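Local structure of possible hydrolase (Mycobacterium tuberculosis, 6WYN) at residues D179-A184 / G282-Q287. The protein hydrolyses carboxylic esters, preferring short, straight-chain alkyl esters, and is likely involved in ester or lipid metabolism. Numbering follows the deposited sequence.
Sequences DVTPSA and GFVTDQ
Phe283 and Val284 reach from the loop before helix 286-295 into the bend that leads from Asp179 to helix 182-200, and van der Waals contacts, many of them against backbone carbonyl and peptide atoms, make up the direct contact. With chi1 at -162°, CG of Phe283 lies anti to the backbone N, which carries the ring to the Asp179 carbonyl, CD1 3.4 Å from Asp179 O. The next ring atom, CE1, touches Val180 CG2 at 4.1 Å, the two side chains running side by side in the same direction, while the methyl of Ala184 rests 3.9 Å from CD1. Val284 uses both branches: CG2 presses on the Asp179-Val180 peptide, 3.4 Å from Asp179 C, and CG1 meets Thr181 CG2.

Polar links between the segments pass through two waters. One is hydrogen-bonded to Asp179 OD1 (2.8 Å) and accepts from Val284 N; the other is hydrogen-bonded to the carbonyl oxygens of Ala184 and Phe283 and sits 3.8 Å above the Phe283 ring, over its centre. Thr181 caps its helix, OG1 accepting from Ala184 N at 3.2 Å, and Thr285 likewise caps helix 286-295 through Asp288 N.

The Asp179 carboxylate is inclined 41° to the Phe283 ring. Its OD2 is hydrogen-bonded to His310 ND1 and Ser281 OG and its OD1 to Gly278 N, bonds that fix its rotation. Phe283 also stacks on His310 and meets His188, a residue involved in substrate selectivity. The arrangement frames the acid of the inferred Ser155-Asp179-His310 catalytic triad of an alpha/beta hydrolase, with Asp179 just after strand 174-178.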
ATOM      1  N   ASP A 179      -3.364   4.422   8.343  1.00 11.66           N
ATOM      2  CA  ASP A 179      -3.144   5.880   8.378  1.00 11.28           C
ATOM      3  C   ASP A 179      -3.901   6.605   7.261  1.00 10.33           C
ATOM      4  O   ASP A 179      -3.331   7.509   6.672  1.00 10.94           O
ATOM      5  CB  ASP A 179      -1.646   6.191   8.355  1.00 12.44           C
ATOM      6  CG  ASP A 179      -1.283   7.461   9.124  1.00 14.35           C
ATOM      7  OD1 ASP A 179      -1.682   7.556  10.283  1.00 13.78           O
ATOM      8  OD2 ASP A 179      -0.622   8.377   8.537  1.00 15.55           O
ATOM      9  N   VAL A 180      -5.172   6.317   7.068  1.00 10.71           N
ATOM     10  CA  VAL A 180      -5.991   7.082   6.102  1.00 11.61           C
ATOM     11  C   VAL A 180      -7.479   7.024   6.454  1.00 12.21           C
ATOM     12  O   VAL A 180      -7.948   6.027   6.987  1.00 11.32           O
ATOM     13  CB  VAL A 180      -5.732   6.544   4.676  1.00 11.39           C
ATOM     14  CG1 VAL A 180      -6.389   5.181   4.499  1.00 11.05           C
ATOM     15  CG2 VAL A 180      -6.189   7.537   3.616  1.00 12.13           C
ATOM     16  N   THR A 181      -8.198   8.072   6.056  1.00 12.29           N
ATOM     17  CA  THR A 181      -9.680   8.091   5.908  1.00 13.90           C
ATOM     18  C   THR A 181      -9.975   8.827   4.593  1.00 12.86           C
ATOM     19  O   THR A 181      -9.106   9.510   4.064  1.00 12.88           O
ATOM     20  CB  THR A 181     -10.369   8.790   7.095  1.00 14.96           C
ATOM     21  OG1 THR A 181     -10.211  10.196   6.873  1.00 15.02           O
ATOM     22  CG2 THR A 181      -9.789   8.425   8.450  1.00 15.30           C
ATOM     23  N   PRO A 182     -11.209   8.787   4.054  1.00 13.50           N
ATOM     24  CA  PRO A 182     -11.526   9.576   2.860  1.00 13.99           C
ATOM     25  C   PRO A 182     -11.145  11.047   3.031  1.00 15.18           C
ATOM     26  O   PRO A 182     -10.442  11.600   2.185  1.00 15.54           O
ATOM     27  CB  PRO A 182     -13.017   9.380   2.735  1.00 13.16           C
ATOM     28  CG  PRO A 182     -13.197   7.986   3.267  1.00 13.73           C
ATOM     29  CD  PRO A 182     -12.343   7.969   4.519  1.00 13.93           C
ATOM     30  N   SER A 183     -11.531  11.654   4.165  1.00 15.28           N
ATOM     31  CA  SER A 183     -11.241  13.090   4.428  1.00 16.61           C
ATOM     32  C   SER A 183      -9.731  13.344   4.433  1.00 15.98           C
ATOM     33  O   SER A 183      -9.281  14.375   3.902  1.00 16.29           O
ATOM     34  CB  SER A 183     -11.905  13.555   5.706  1.00 15.93           C
ATOM     35  OG  SER A 183     -13.304  13.321   5.636  1.00 16.18           O
ATOM     36  N   ALA A 184      -8.944  12.453   5.042  1.00 15.41           N
ATOM     37  CA  ALA A 184      -7.494  12.681   5.211  1.00 15.49           C
ATOM     38  C   ALA A 184      -6.808  12.681   3.846  1.00 15.01           C
ATOM     39  O   ALA A 184      -5.950  13.552   3.572  1.00 15.68           O
ATOM     40  CB  ALA A 184      -6.930  11.624   6.136  1.00 15.92           C
ATOM     41  N   GLY A 282       0.705  13.223  11.340  1.00 14.96           N
ATOM     42  CA  GLY A 282      -0.395  14.207  11.343  1.00 16.47           C
ATOM     43  C   GLY A 282      -1.416  13.938  10.254  1.00 15.88           C
ATOM     44  O   GLY A 282      -2.424  14.663  10.173  1.00 15.89           O
ATOM     45  N   PHE A 283      -1.234  12.886   9.465  1.00 16.05           N
ATOM     46  CA  PHE A 283      -2.055  12.678   8.257  1.00 14.95           C
ATOM     47  C   PHE A 283      -3.529  12.572   8.621  1.00 14.91           C
ATOM     48  O   PHE A 283      -4.397  13.181   7.959  1.00 15.47           O
ATOM     49  CB  PHE A 283      -1.539  11.448   7.520  1.00 15.24           C
ATOM     50  CG  PHE A 283      -1.990  11.372   6.092  1.00 16.12           C
ATOM     51  CD1 PHE A 283      -3.167  10.736   5.764  1.00 16.31           C
ATOM     52  CD2 PHE A 283      -1.203  11.905   5.083  1.00 18.21           C
ATOM     53  CE1 PHE A 283      -3.577  10.636   4.442  1.00 16.77           C
ATOM     54  CE2 PHE A 283      -1.611  11.814   3.755  1.00 20.32           C
ATOM     55  CZ  PHE A 283      -2.792  11.162   3.445  1.00 18.94           C
ATOM     56  N   VAL A 284      -3.821  11.768   9.632  1.00 14.98           N
ATOM     57  CA  VAL A 284      -5.185  11.530  10.135  1.00 14.82           C
ATOM     58  C   VAL A 284      -5.333  12.281  11.469  1.00 16.78           C
ATOM     59  O   VAL A 284      -4.541  12.013  12.370  1.00 14.61           O
ATOM     60  CB  VAL A 284      -5.453  10.032  10.308  1.00 15.45           C
ATOM     61  CG1 VAL A 284      -6.864   9.779  10.862  1.00 15.27           C
ATOM     62  CG2 VAL A 284      -5.194   9.295   8.980  1.00 16.44           C
ATOM     63  N   THR A 285      -6.343  13.149  11.567  1.00 15.77           N
ATOM     64  CA  THR A 285      -6.669  13.923  12.786  1.00 15.25           C
ATOM     65  C   THR A 285      -7.638  13.155  13.674  1.00 14.19           C
ATOM     66  O   THR A 285      -8.344  12.218  13.203  1.00 12.66           O
ATOM     67  CB  THR A 285      -7.298  15.270  12.425  1.00 14.73           C
ATOM     68  OG1 THR A 285      -8.577  15.021  11.846  1.00 17.41           O
ATOM     69  CG2 THR A 285      -6.399  16.045  11.510  1.00 17.05           C
ATOM     70  N   ASP A 286      -7.764  13.593  14.922  1.00 14.81           N
ATOM     71  CA  ASP A 286      -8.796  13.042  15.846  1.00 15.99           C
ATOM     72  C   ASP A 286     -10.188  13.239  15.253  1.00 15.50           C
ATOM     73  O   ASP A 286     -11.017  12.335  15.367  1.00 14.76           O
ATOM     74  CB  ASP A 286      -8.710  13.692  17.236  1.00 17.86           C
ATOM     75  CG  ASP A 286      -7.451  13.278  18.006  1.00 20.41           C
ATOM     76  OD1 ASP A 286      -6.813  12.259  17.644  1.00 18.34           O
ATOM     77  OD2 ASP A 286      -7.083  13.991  18.930  1.00 24.46           O
ATOM     78  N   GLN A 287     -10.461  14.397  14.661  1.00 15.43           N
ATOM     79  CA  GLN A 287     -11.763  14.636  14.007  1.00 17.42           C
ATOM     80  C   GLN A 287     -11.956  13.653  12.826  1.00 14.49           C
ATOM     81  O   GLN A 287     -13.082  13.116  12.646  1.00 13.24           O
ATOM     82  CB  GLN A 287     -11.805  16.105  13.547  1.00 21.88           C
ATOM     83  CG  GLN A 287     -13.192  16.710  13.657  1.00 34.01           C
ATOM     84  CD  GLN A 287     -13.657  17.032  15.073  1.00 37.56           C
ATOM     85  OE1 GLN A 287     -13.288  18.061  15.641  1.00 43.98           O
ATOM     86  NE2 GLN A 287     -14.572  16.220  15.599  1.00 30.50           N
TER
HETATM   87  O   HOH W   1      -2.211  10.055  11.488  1.00 12.16           O
HETATM   88  O   HOH W   2      -4.100  14.628   5.529  1.00 17.63           O